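Local coordinates for N-carbamoylsarcosine amidase related protein (Thermoplasma acidophilum, PDB 3EEF), which probably hydrolyses carbon-nitrogen bonds as a zinc-binding N-carbamoylsarcosine amidase of the isochorismatase-like cysteine hydrolase family, at residues L5-M10 / K33-F38; V48-Y53 / G63-K68; L88-Y93 / D121-H126; V140-V145 / A163-S168. All coordinates share one frame; numbering follows the deposited sequence.

Interaction 1: residues L5-M10 / K33-F38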
loop_
_atom_site.group_PDB
_atom_site.type_symbol
_atom_site.label_atom_id
_atom_site.label_comp_id
_atom_site.label_asym_id
_atom_site.label_seq_id
_atom_site.Cartn_x
_atom_site.Cartn_y
_atom_site.Cartn_z
ATOM N N LEU A 5 10.889 17.375 7.066
ATOM C CA LEU A 5 10.618 18.240 5.924
ATOM C C LEU A 5 10.607 17.402 4.645
ATOM O O LEU A 5 11.548 16.666 4.380
ATOM C CB LEU A 5 11.649 19.360 5.835
ATOM C CG LEU A 5 11.555 20.300 4.652
ATOM C CD1 LEU A 5 10.329 21.275 4.773
ATOM C CD2 LEU A 5 12.896 21.030 4.519
ATOM N N VAL A 6 9.516 17.502 3.891
ATOM C CA VAL A 6 9.360 16.804 2.624
ATOM C C VAL A 6 9.383 17.854 1.532
ATOM O O VAL A 6 8.537 18.747 1.527
ATOM C CB VAL A 6 8.054 15.962 2.568
ATOM C CG1 VAL A 6 7.923 15.251 1.237
ATOM C CG2 VAL A 6 8.041 14.944 3.687
ATOM N N VAL A 7 10.384 17.768 0.651
ATOM C CA VAL A 7 10.622 18.771 -0.387
ATOM C C VAL A 7 10.178 18.213 -1.723
ATOM O O VAL A 7 10.883 17.366 -2.318
ATOM C CB VAL A 7 12.110 19.168 -0.501
ATOM C CG1 VAL A 7 12.230 20.310 -1.450
ATOM C CG2 VAL A 7 12.735 19.571 0.875
ATOM N N VAL A 8 9.029 18.687 -2.209
ATOM C CA VAL A 8 8.377 18.062 -3.378
ATOM C C VAL A 8 8.772 18.661 -4.758
ATOM O O VAL A 8 8.505 19.819 -5.010
ATOM C CB VAL A 8 6.823 18.093 -3.237
ATOM C CG1 VAL A 8 6.165 17.292 -4.392
ATOM C CG2 VAL A 8 6.380 17.556 -1.818
ATOM N N ASP A 9 9.423 17.865 -5.615
ATOM C CA ASP A 9 9.655 18.223 -7.035
ATOM C C ASP A 9 10.371 19.544 -7.303
ATOM O O ASP A 9 10.100 20.225 -8.310
ATOM C CB ASP A 9 8.329 18.182 -7.839
ATOM C CG ASP A 9 7.900 16.755 -8.197
ATOM O OD1 ASP A 9 8.775 15.889 -8.484
ATOM O OD2 ASP A 9 6.671 16.504 -8.192
HETATM N N MSE A 10 11.321 19.898 -6.454
HETATM C CA MSE A 10 12.115 21.095 -6.715
HETATM C C MSE A 10 13.204 20.707 -7.711
HETATM O O MSE A 10 14.378 20.646 -7.357
HETATM C CB MSE A 10 12.715 21.658 -5.425
HETATM C CG MSE A 10 11.689 22.206 -4.426
HETATM SE SE MSE A 10 10.777 23.800 -5.043
HETATM C CE MSE A 10 12.125 25.166 -4.625
ATOM N N LYS A 33 15.755 28.359 2.823
ATOM C CA LYS A 33 15.664 28.823 4.206
ATOM C C LYS A 33 15.060 27.751 5.098
ATOM O O LYS A 33 15.566 27.479 6.176
ATOM C CB LYS A 33 14.819 30.096 4.250
ATOM C CG LYS A 33 14.614 30.712 5.624
ATOM C CD LYS A 33 13.999 32.128 5.474
ATOM C CE LYS A 33 14.500 33.117 6.531
ATOM N NZ LYS A 33 14.017 34.531 6.274
ATOM N N VAL A 34 13.977 27.130 4.628
ATOM C CA VAL A 34 13.319 26.060 5.391
ATOM C C VAL A 34 14.235 24.848 5.476
ATOM O O VAL A 34 14.465 24.294 6.557
ATOM C CB VAL A 34 11.981 25.665 4.774
ATOM C CG1 VAL A 34 11.398 24.408 5.466
ATOM C CG2 VAL A 34 11.006 26.847 4.864
ATOM N N ILE A 35 14.805 24.466 4.345
ATOM C CA ILE A 35 15.710 23.333 4.344
ATOM C C ILE A 35 16.861 23.550 5.345
ATOM O O ILE A 35 17.168 22.666 6.156
ATOM C CB ILE A 35 16.262 23.057 2.936
ATOM C CG1 ILE A 35 15.136 22.549 2.018
ATOM C CG2 ILE A 35 17.345 22.020 2.992
ATOM C CD1 ILE A 35 15.480 22.556 0.509
ATOM N N GLU A 36 17.477 24.734 5.286
ATOM C CA GLU A 36 18.642 25.068 6.125
ATOM C C GLU A 36 18.363 24.942 7.634
ATOM O O GLU A 36 19.158 24.350 8.358
ATOM C CB GLU A 36 19.185 26.468 5.769
ATOM N N THR A 37 17.237 25.482 8.095
ATOM C CA THR A 37 16.876 25.424 9.512
ATOM C C THR A 37 16.657 23.962 9.975
ATOM O O THR A 37 17.057 23.571 11.070
ATOM C CB THR A 37 15.595 26.221 9.809
ATOM O OG1 THR A 37 14.476 25.483 9.328
ATOM C CG2 THR A 37 15.600 27.590 9.131
ATOM N N PHE A 38 16.027 23.153 9.132
ATOM C CA PHE A 38 15.809 21.736 9.470
ATOM C C PHE A 38 17.130 20.997 9.652
ATOM O O PHE A 38 17.293 20.203 10.593
ATOM C CB PHE A 38 14.950 21.030 8.412
ATOM C CG PHE A 38 13.515 20.970 8.772
ATOM C CD1 PHE A 38 12.729 22.101 8.707
ATOM C CD2 PHE A 38 12.940 19.781 9.205
ATOM C CE1 PHE A 38 11.378 22.048 9.073
ATOM C CE2 PHE A 38 11.601 19.732 9.561
ATOM C CZ PHE A 38 10.824 20.865 9.498
#
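L5 carries most of this contact and meets V34, I35 and F38 of the helix at once. Its CB sits over the centre of the F38 ring, 3.7 Å from the centroid. The line to it runs only 13° off the ring normal, so this is a CH-pi contact on the face. The L5 backbone N also lies 3.5 Å from F38 CE2. L5 CG is anti to the backbone N (chi1 176°), and the two methyls divide beyond it. CD1 meets V34 CG1 at 3.4 Å. The L5 and I35 side chains cross at about a right angle, CD2 of L5 lying 3.7 Å from CG1 of I35. The CG1 branch of I35 lies beside its own backbone N. From there it also touches V7 CG2, at 4.0 Å. No hydrogen bond crosses the contact. Within the helix, V34 O is gripped twice, by F38 N and by T37 OG1.

Y47 of strand 45-50 joins V7 and I35, and V114 of strand 112-116 joins L5 and F38. Strand 5-8 and helix 33-38 run 150° apart in direction. Strand 3-8, helix 22-40 and strand 45-50 form a beta-alpha-beta crossover, typical of the layered alpha/beta fold of isochorismatase-like hydrolases.

Interaction 2: residues V48-Y53 / G63-K68. With ZN (zinc ion), chain C.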
loop_
_atom_site.group_PDB
_atom_site.type_symbol
_atom_site.label_atom_id
_atom_site.label_comp_id
_atom_site.label_asym_id
_atom_site.label_seq_id
_atom_site.Cartn_x
_atom_site.Cartn_y
_atom_site.Cartn_z
ATOM N N VAL A 48 11.562 14.343 -2.576
ATOM C CA VAL A 48 10.781 13.412 -3.358
ATOM C C VAL A 48 10.617 14.013 -4.776
ATOM O O VAL A 48 9.936 15.001 -4.938
ATOM C CB VAL A 48 9.417 13.076 -2.672
ATOM C CG1 VAL A 48 9.618 12.279 -1.427
ATOM C CG2 VAL A 48 8.686 14.324 -2.274
ATOM N N ASN A 49 11.240 13.385 -5.780
ATOM C CA ASN A 49 11.343 13.905 -7.151
ATOM C C ASN A 49 10.808 12.966 -8.196
ATOM O O ASN A 49 11.179 11.785 -8.243
ATOM C CB ASN A 49 12.806 14.138 -7.479
ATOM C CG ASN A 49 13.493 14.918 -6.414
ATOM O OD1 ASN A 49 13.015 15.984 -6.029
ATOM N ND2 ASN A 49 14.592 14.392 -5.893
ATOM N N ASP A 50 9.932 13.476 -9.045
ATOM C CA ASP A 50 9.552 12.744 -10.243
ATOM C C ASP A 50 10.779 12.163 -10.937
ATOM O O ASP A 50 11.798 12.840 -11.087
ATOM C CB ASP A 50 8.762 13.633 -11.201
ATOM C CG ASP A 50 7.260 13.663 -10.877
ATOM O OD1 ASP A 50 6.813 12.922 -9.964
ATOM O OD2 ASP A 50 6.518 14.385 -11.580
ATOM N N SER A 51 10.705 10.887 -11.290
ATOM C CA SER A 51 11.791 10.211 -12.008
ATOM C C SER A 51 11.115 9.195 -12.931
ATOM O O SER A 51 11.216 7.990 -12.731
ATOM C CB SER A 51 12.751 9.545 -10.996
ATOM O OG SER A 51 13.792 8.792 -11.601
ATOM N N HIS A 52 10.403 9.725 -13.928
ATOM C CA HIS A 52 9.387 8.984 -14.677
ATOM C C HIS A 52 9.944 8.076 -15.754
ATOM O O HIS A 52 10.990 8.360 -16.323
ATOM C CB HIS A 52 8.400 9.940 -15.349
ATOM C CG HIS A 52 7.429 10.584 -14.403
ATOM N ND1 HIS A 52 6.463 9.872 -13.718
ATOM C CD2 HIS A 52 7.234 11.891 -14.078
ATOM C CE1 HIS A 52 5.738 10.708 -12.987
ATOM N NE2 HIS A 52 6.172 11.944 -13.202
ATOM N N TYR A 53 9.240 6.961 -15.953
ATOM C CA TYR A 53 9.387 6.099 -17.093
ATOM C C TYR A 53 8.341 6.523 -18.142
ATOM O O TYR A 53 7.272 7.060 -17.807
ATOM C CB TYR A 53 9.084 4.621 -16.768
ATOM C CG TYR A 53 9.856 3.963 -15.648
ATOM C CD1 TYR A 53 11.240 4.102 -15.531
ATOM C CD2 TYR A 53 9.193 3.149 -14.723
ATOM C CE1 TYR A 53 11.942 3.463 -14.481
ATOM C CE2 TYR A 53 9.875 2.514 -13.702
ATOM C CZ TYR A 53 11.239 2.664 -13.578
ATOM O OH TYR A 53 11.859 2.018 -12.537
ATOM N N GLY A 63 2.384 14.153 -21.021
ATOM C CA GLY A 63 3.554 13.907 -21.876
ATOM C C GLY A 63 4.807 13.719 -21.011
ATOM O O GLY A 63 4.709 13.783 -19.791
ATOM N N ARG A 64 5.967 13.491 -21.639
ATOM C CA ARG A 64 7.197 13.283 -20.903
ATOM C C ARG A 64 7.591 14.523 -20.102
ATOM O O ARG A 64 7.505 15.650 -20.575
ATOM C CB ARG A 64 8.338 12.863 -21.828
ATOM C CG ARG A 64 8.220 11.414 -22.238
ATOM C CD ARG A 64 8.869 11.144 -23.565
ATOM N NE ARG A 64 10.223 10.625 -23.433
ATOM C CZ ARG A 64 10.610 9.374 -23.695
ATOM N NH1 ARG A 64 9.759 8.440 -24.116
ATOM N NH2 ARG A 64 11.889 9.064 -23.546
ATOM N N HIS A 65 7.996 14.294 -18.863
ATOM C CA HIS A 65 8.498 15.366 -17.992
ATOM C C HIS A 65 9.240 14.700 -16.834
ATOM O O HIS A 65 8.867 13.590 -16.413
ATOM C CB HIS A 65 7.336 16.270 -17.502
ATOM C CG HIS A 65 6.379 15.583 -16.568
ATOM N ND1 HIS A 65 5.357 14.763 -17.001
ATOM C CD2 HIS A 65 6.326 15.557 -15.211
ATOM C CE1 HIS A 65 4.700 14.287 -15.955
ATOM N NE2 HIS A 65 5.281 14.734 -14.853
ATOM N N SER A 66 10.294 15.357 -16.346
ATOM C CA SER A 66 11.053 14.882 -15.204
ATOM C C SER A 66 11.287 13.369 -15.331
ATOM O O SER A 66 10.881 12.549 -14.455
ATOM C CB SER A 66 10.313 15.233 -13.893
ATOM O OG SER A 66 11.171 15.112 -12.754
HETATM N N MSE A 67 11.931 13.015 -16.439
HETATM C CA MSE A 67 12.198 11.633 -16.782
HETATM C C MSE A 67 13.384 11.093 -15.992
HETATM O O MSE A 67 14.297 11.849 -15.641
HETATM C CB MSE A 67 12.457 11.512 -18.288
HETATM C CG MSE A 67 11.294 11.991 -19.129
HETATM SE SE MSE A 67 9.626 11.018 -18.716
HETATM C CE MSE A 67 10.046 9.324 -19.632
ATOM N N LYS A 68 13.361 9.790 -15.688
ATOM C CA LYS A 68 14.506 9.161 -15.033
ATOM C C LYS A 68 15.723 9.280 -15.946
ATOM O O LYS A 68 15.626 9.036 -17.139
ATOM C CB LYS A 68 14.243 7.685 -14.712
ATOM C CG LYS A 68 15.460 6.944 -14.122
ATOM C CD LYS A 68 15.072 5.654 -13.400
ATOM C CE LYS A 68 16.311 4.911 -12.841
ATOM N NZ LYS A 68 16.785 5.451 -11.523
HETATM ZN ZN ZN C . 5.057 13.826 -12.867
#
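H65 and H52 meet at the zinc ion, which H65 binds through NE2 at 2.2 Å. D50 OD2, at 2.0 Å, and H52 NE2 are ligands too, and E58 OE1 completes the site. H52 ND1 is hydrogen-bonded to D56. The edge of the H52 ring points at the face of H65 in an offset edge-to-face pair, planes 62° apart. The other ring nitrogen, H65 ND1, donates to G63 O at 3.0 Å. That oxygen lies near the imidazole plane, so the bond resists rotation of the ring.

S66 comes next. Its OG, anti to the backbone N (chi1 -164°), donates to D50 O at 2.9 Å from above the carbonyl plane. Its own O takes a nearly straight bond from H52 N, 2.9 Å long and in the carbonyl plane on a lone pair.

M67 bridges H52 backbone to backbone. Its side chain, a selenomethionine, curls back until SE lies 3.7 Å from H52 CB. K68 N then closes a bond to H52 O at 2.8 Å. K68 CB rests 3.3 Å from S51 OG, and the chain continues beside Y53, pointing the same way. The Y53 ring also meets Y86 of the second subunit edge-to-face. K68 NZ and S51 OG both reach E89.

K90 of strand 86-90 pairs with D50 OD1. The site lies at the C-terminal end of strand 45-50, which runs between strands 3-8 and 86-90, and E13 and F14 of helix 12-15 pack on H65.

Interaction 3: residues L88-Y93 / D121-H126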
loop_
_atom_site.group_PDB
_atom_site.type_symbol
_atom_site.label_atom_id
_atom_site.label_comp_id
_atom_site.label_asym_id
_atom_site.label_seq_id
_atom_site.Cartn_x
_atom_site.Cartn_y
_atom_site.Cartn_z
ATOM N N LEU A 88 14.506 10.625 -2.866
ATOM C CA LEU A 88 13.609 9.574 -3.299
ATOM C C LEU A 88 13.149 9.874 -4.736
ATOM O O LEU A 88 12.913 11.062 -5.117
ATOM C CB LEU A 88 12.381 9.473 -2.376
ATOM C CG LEU A 88 12.414 8.654 -1.080
ATOM C CD1 LEU A 88 13.735 8.836 -0.338
ATOM C CD2 LEU A 88 11.220 8.974 -0.157
ATOM N N GLU A 89 13.065 8.802 -5.530
ATOM C CA GLU A 89 12.485 8.879 -6.857
ATOM C C GLU A 89 11.042 8.473 -6.709
ATOM O O GLU A 89 10.746 7.494 -6.029
ATOM C CB GLU A 89 13.189 7.926 -7.827
ATOM C CG GLU A 89 14.607 8.334 -8.214
ATOM C CD GLU A 89 15.326 7.219 -8.945
ATOM O OE1 GLU A 89 14.811 6.769 -9.976
ATOM O OE2 GLU A 89 16.391 6.766 -8.478
ATOM N N LYS A 90 10.144 9.218 -7.343
ATOM C CA LYS A 90 8.731 8.879 -7.356
ATOM C C LYS A 90 8.196 8.827 -8.797
ATOM O O LYS A 90 8.737 9.482 -9.689
ATOM C CB LYS A 90 7.937 9.872 -6.497
ATOM C CG LYS A 90 7.792 11.295 -7.060
ATOM C CD LYS A 90 6.877 12.128 -6.154
ATOM C CE LYS A 90 6.621 13.498 -6.705
ATOM N NZ LYS A 90 5.476 13.542 -7.696
ATOM N N HIS A 91 7.127 8.057 -9.001
ATOM C CA HIS A 91 6.528 7.854 -10.319
ATOM C C HIS A 91 5.060 8.326 -10.456
ATOM O O HIS A 91 4.462 8.145 -11.518
ATOM C CB HIS A 91 6.627 6.368 -10.678
ATOM C CG HIS A 91 8.027 5.948 -11.001
ATOM N ND1 HIS A 91 8.534 5.985 -12.284
ATOM C CD2 HIS A 91 9.047 5.544 -10.196
ATOM C CE1 HIS A 91 9.797 5.601 -12.260
ATOM N NE2 HIS A 91 10.133 5.327 -11.006
ATOM N N ALA A 92 4.522 8.924 -9.386
ATOM C CA ALA A 92 3.150 9.448 -9.336
ATOM C C ALA A 92 3.128 10.720 -8.506
ATOM O O ALA A 92 4.170 11.150 -7.931
ATOM C CB ALA A 92 2.186 8.392 -8.737
ATOM N N TYR A 93 1.973 11.367 -8.459
ATOM C CA TYR A 93 1.905 12.713 -7.850
ATOM C C TYR A 93 2.347 12.694 -6.390
ATOM O O TYR A 93 3.198 13.503 -5.989
ATOM C CB TYR A 93 0.500 13.293 -7.948
ATOM C CG TYR A 93 -0.030 13.490 -9.365
ATOM C CD1 TYR A 93 0.785 13.992 -10.390
ATOM C CD2 TYR A 93 -1.363 13.254 -9.657
ATOM C CE1 TYR A 93 0.283 14.195 -11.653
ATOM C CE2 TYR A 93 -1.872 13.451 -10.932
ATOM C CZ TYR A 93 -1.056 13.928 -11.918
ATOM O OH TYR A 93 -1.587 14.086 -13.183
ATOM N N ASP A 121 -1.350 22.547 -6.206
ATOM C CA ASP A 121 -2.507 21.954 -6.876
ATOM C C ASP A 121 -2.399 20.461 -7.100
ATOM O O ASP A 121 -3.415 19.754 -7.102
ATOM C CB ASP A 121 -2.675 22.605 -8.246
ATOM C CG ASP A 121 -3.543 23.802 -8.195
ATOM O OD1 ASP A 121 -3.839 24.272 -7.069
ATOM O OD2 ASP A 121 -3.944 24.271 -9.277
ATOM N N ILE A 122 -1.177 20.009 -7.370
ATOM C CA ILE A 122 -0.942 18.641 -7.756
ATOM C C ILE A 122 -0.068 17.920 -6.712
ATOM O O ILE A 122 -0.604 17.393 -5.712
ATOM C CB ILE A 122 -0.350 18.559 -9.164
ATOM C CG1 ILE A 122 -1.243 19.306 -10.175
ATOM C CG2 ILE A 122 -0.212 17.126 -9.590
ATOM C CD1 ILE A 122 -0.601 19.416 -11.585
ATOM N N CYS A 123 1.251 17.906 -6.891
ATOM C CA CYS A 123 2.057 16.949 -6.126
ATOM C C CYS A 123 2.110 17.237 -4.613
ATOM O O CYS A 123 2.142 16.301 -3.801
ATOM C CB CYS A 123 3.469 16.846 -6.707
ATOM S SG CYS A 123 3.539 16.261 -8.458
ATOM N N VAL A 124 2.145 18.506 -4.222
ATOM C CA VAL A 124 2.213 18.874 -2.807
ATOM C C VAL A 124 0.919 18.440 -2.130
ATOM O O VAL A 124 0.921 17.861 -1.047
ATOM C CB VAL A 124 2.470 20.402 -2.590
ATOM C CG1 VAL A 124 2.195 20.782 -1.150
ATOM C CG2 VAL A 124 3.918 20.800 -3.026
ATOM N N ARG A 125 -0.178 18.689 -2.813
ATOM C CA ARG A 125 -1.487 18.403 -2.294
ATOM C C ARG A 125 -1.736 16.903 -2.157
ATOM O O ARG A 125 -2.332 16.424 -1.166
ATOM C CB ARG A 125 -2.521 19.036 -3.221
ATOM C CG ARG A 125 -3.913 18.946 -2.684
ATOM C CD ARG A 125 -4.935 19.438 -3.665
ATOM N NE ARG A 125 -4.790 20.855 -3.980
ATOM C CZ ARG A 125 -5.761 21.601 -4.502
ATOM N NH1 ARG A 125 -6.966 21.098 -4.734
ATOM N NH2 ARG A 125 -5.541 22.883 -4.736
ATOM N N HIS A 126 -1.310 16.175 -3.186
ATOM C CA HIS A 126 -1.447 14.726 -3.236
ATOM C C HIS A 126 -0.605 14.054 -2.164
ATOM O O HIS A 126 -1.055 13.149 -1.480
ATOM C CB HIS A 126 -1.129 14.219 -4.644
ATOM C CG HIS A 126 -2.271 14.389 -5.593
ATOM N ND1 HIS A 126 -2.564 15.597 -6.183
ATOM C CD2 HIS A 126 -3.255 13.538 -5.969
ATOM C CE1 HIS A 126 -3.660 15.469 -6.910
ATOM N NE2 HIS A 126 -4.089 14.228 -6.815
#
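K90 NZ lies 3.4 Å from C123 SG and is gripped by several oxygens. It donates to A92 O at 2.7 Å and to Y93 O at 2.8 Å, the second from above the carbonyl plane. It also forms a salt bridge with the zinc ligand D50 and a longer, weak ion pair with D9. The grouping of D9, K90 and C123 is consistent with the Asp-Lys-Cys catalytic triad of cysteine hydrolases in the isochorismatase family. K90 ends strand 86-90, C123 begins helix 123-133 and D9 follows strand 3-8. I122 is at the N-cap position of that helix. The K90 chain is extended up to CE, and the last torsion (chi4 85°) turns NZ aside. An alanine at K90 would probably leave the carbonyls of A92 and Y93 without this donor and D50 OD1 without its lysine partner.

Y93 fills the rest of the contact. I122 CG2 lies over one face of its ring, 3.6 Å from the centroid, in a CH-pi contact offset toward the rim. The ring edge points at the face of H126, planes 55° apart. C123 CB touches Y93 O at 3.4 Å, and its SG stands obliquely to the tyrosine ring. The polar ends reach the third subunit: Y93 OH bonds to V160 O and H126 NE2 to Y161 OH of that chain. At the other side of the imidazole, ND1 of H126 donates to I122 O at 2.7 Å; that oxygen lies in the ring plane and also accepts H126 N.

Interaction 4: residues V140-V145 / A163-S168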
loop_
_atom_site.group_PDB
_atom_site.type_symbol
_atom_site.label_atom_id
_atom_site.label_comp_id
_atom_site.label_asym_id
_atom_site.label_seq_id
_atom_site.Cartn_x
_atom_site.Cartn_y
_atom_site.Cartn_z
ATOM N N VAL A 140 2.228 23.342 5.863
ATOM C CA VAL A 140 2.654 23.807 4.557
ATOM C C VAL A 140 3.273 25.211 4.653
ATOM O O VAL A 140 2.722 26.085 5.288
ATOM C CB VAL A 140 1.454 23.851 3.604
ATOM C CG1 VAL A 140 1.916 24.165 2.173
ATOM C CG2 VAL A 140 0.718 22.538 3.649
ATOM N N VAL A 141 4.436 25.408 4.043
ATOM C CA VAL A 141 5.109 26.702 4.033
ATOM C C VAL A 141 4.711 27.496 2.796
ATOM O O VAL A 141 5.337 27.352 1.765
ATOM C CB VAL A 141 6.628 26.503 4.090
ATOM C CG1 VAL A 141 7.374 27.847 4.195
ATOM C CG2 VAL A 141 6.956 25.595 5.264
ATOM N N GLU A 142 3.674 28.333 2.923
ATOM C CA GLU A 142 3.025 28.985 1.785
ATOM C C GLU A 142 3.975 29.614 0.765
ATOM O O GLU A 142 3.801 29.413 -0.432
ATOM C CB GLU A 142 1.979 30.018 2.235
ATOM C CG GLU A 142 2.509 31.193 3.066
ATOM C CD GLU A 142 1.416 32.196 3.517
ATOM O OE1 GLU A 142 0.241 32.104 3.100
ATOM O OE2 GLU A 142 1.744 33.096 4.314
ATOM N N ASP A 143 4.996 30.317 1.242
ATOM C CA ASP A 143 5.915 31.040 0.367
ATOM C C ASP A 143 6.917 30.124 -0.260
ATOM O O ASP A 143 7.645 30.521 -1.179
ATOM C CB ASP A 143 6.633 32.217 1.083
ATOM C CG ASP A 143 7.387 31.792 2.317
ATOM O OD1 ASP A 143 6.908 30.895 3.052
ATOM O OD2 ASP A 143 8.469 32.361 2.556
ATOM N N ALA A 144 6.954 28.896 0.225
ATOM C CA ALA A 144 7.817 27.899 -0.368
ATOM C C ALA A 144 7.014 26.918 -1.226
ATOM O O ALA A 144 7.534 25.913 -1.663
ATOM C CB ALA A 144 8.606 27.184 0.705
ATOM N N VAL A 145 5.756 27.243 -1.504
ATOM C CA VAL A 145 4.926 26.436 -2.411
ATOM C C VAL A 145 4.348 27.327 -3.510
ATOM O O VAL A 145 3.914 28.439 -3.241
ATOM C CB VAL A 145 3.812 25.734 -1.631
ATOM C CG1 VAL A 145 2.802 25.068 -2.546
ATOM C CG2 VAL A 145 4.426 24.706 -0.705
ATOM N N ALA A 163 -4.504 21.210 7.451
ATOM C CA ALA A 163 -3.118 21.718 7.463
ATOM C C ALA A 163 -3.048 23.054 8.156
ATOM O O ALA A 163 -4.001 23.853 8.084
ATOM C CB ALA A 163 -2.553 21.868 6.056
ATOM N N THR A 164 -1.933 23.304 8.841
ATOM C CA THR A 164 -1.655 24.639 9.316
ATOM C C THR A 164 -0.632 25.243 8.363
ATOM O O THR A 164 0.356 24.595 8.006
ATOM C CB THR A 164 -1.103 24.644 10.733
ATOM O OG1 THR A 164 0.178 24.019 10.718
ATOM C CG2 THR A 164 -2.002 23.891 11.685
ATOM N N VAL A 165 -0.850 26.504 8.002
ATOM C CA VAL A 165 -0.042 27.213 7.021
ATOM C C VAL A 165 0.943 28.157 7.730
ATOM O O VAL A 165 0.558 28.908 8.608
ATOM C CB VAL A 165 -0.965 28.028 6.094
ATOM C CG1 VAL A 165 -0.164 28.755 5.031
ATOM C CG2 VAL A 165 -2.035 27.123 5.462
ATOM N N LYS A 166 2.212 28.109 7.348
ATOM C CA LYS A 166 3.245 28.942 7.945
ATOM C C LYS A 166 4.021 29.654 6.857
ATOM O O LYS A 166 3.879 29.312 5.686
ATOM C CB LYS A 166 4.217 28.080 8.760
ATOM C CG LYS A 166 3.615 27.456 10.027
ATOM C CD LYS A 166 3.123 28.509 11.014
ATOM C CE LYS A 166 2.952 27.939 12.424
ATOM N NZ LYS A 166 2.083 28.823 13.265
ATOM N N ARG A 167 4.851 30.622 7.248
ATOM C CA ARG A 167 5.774 31.270 6.326
ATOM C C ARG A 167 7.192 30.819 6.620
ATOM O O ARG A 167 7.493 30.347 7.721
ATOM C CB ARG A 167 5.666 32.788 6.402
ATOM C CG ARG A 167 4.232 33.279 6.408
ATOM C CD ARG A 167 4.109 34.749 6.069
ATOM N NE ARG A 167 3.957 34.945 4.628
ATOM C CZ ARG A 167 4.938 35.242 3.776
ATOM N NH1 ARG A 167 6.197 35.398 4.184
ATOM N NH2 ARG A 167 4.647 35.396 2.490
ATOM N N SER A 168 8.061 30.934 5.615
ATOM C CA SER A 168 9.415 30.415 5.745
ATOM C C SER A 168 10.129 31.064 6.929
ATOM O O SER A 168 10.852 30.389 7.647
ATOM C CB SER A 168 10.222 30.580 4.456
ATOM O OG SER A 168 10.187 31.899 3.967
#
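V140 pairs with V165 in a parallel bridge, where strand 164-166 lies at the edge of the sheet within this chain. Strand 137-141, helix 153-161 and strand 164-166 make a beta-alpha-beta crossover of the alpha/beta fold. V140 N donates to T164 O at 3.1 Å, and V140 O accepts K166 N at 2.9 Å. On the face toward helix 153-161, V140 CG2 touches A163 CB at 4.1 Å.

V141 bridges K166 and turns to the other face, toward V34 of helix 22-40. Its CG1, anti to the backbone N (chi1 -175°), comes within 3.5 Å of S168 N.

E142 N bonds to K166 O at 2.9 Å, nearly along the C=O axis. E142 CB rests on V165 CG1, the two side chains crossing at about a right angle. Beyond CG the chain is extended, and OE2 forms a salt bridge with R167 NE at 2.9 Å. The bond within it is weak, and carboxylate and guanidinium planes are 65° apart. OE1 pairs with K154. An alanine at E142 would probably leave both R167 NE and K154 without this carboxylate.

Two overlapping type I turns, V141 to A144 and E142 to V145, then bend the chain away. D143 CG lies over one face of the R167 guanidinium. D143 OD1 accepts S168 N on its syn side at 2.8 Å, 17° out of the carboxylate plane.

Overall arrangement
All four contacts reach one parallel sheet, but their chemistry changes with place. Interaction 1 is buried and wholly apolar across its two segments, a strand against a helix. Interaction 4 is partly buried. It ties the last two strands by backbone bonds and adds one salt bridge, E142 with R167. V34 joins these two, touching V141 and S168. Interactions 2 and 3 are also buried, at the C-terminal ends of neighbouring strands 45-50 and 86-90. Metal and hydrogen bonds join the segments of interaction 2. Interaction 3 is mostly aromatic and apolar across its segments; its polar bonds stay within each segment or go to outside partners. The D50-K90 salt bridge connects them. D9, just after strand 3-8, links interaction 1 to both.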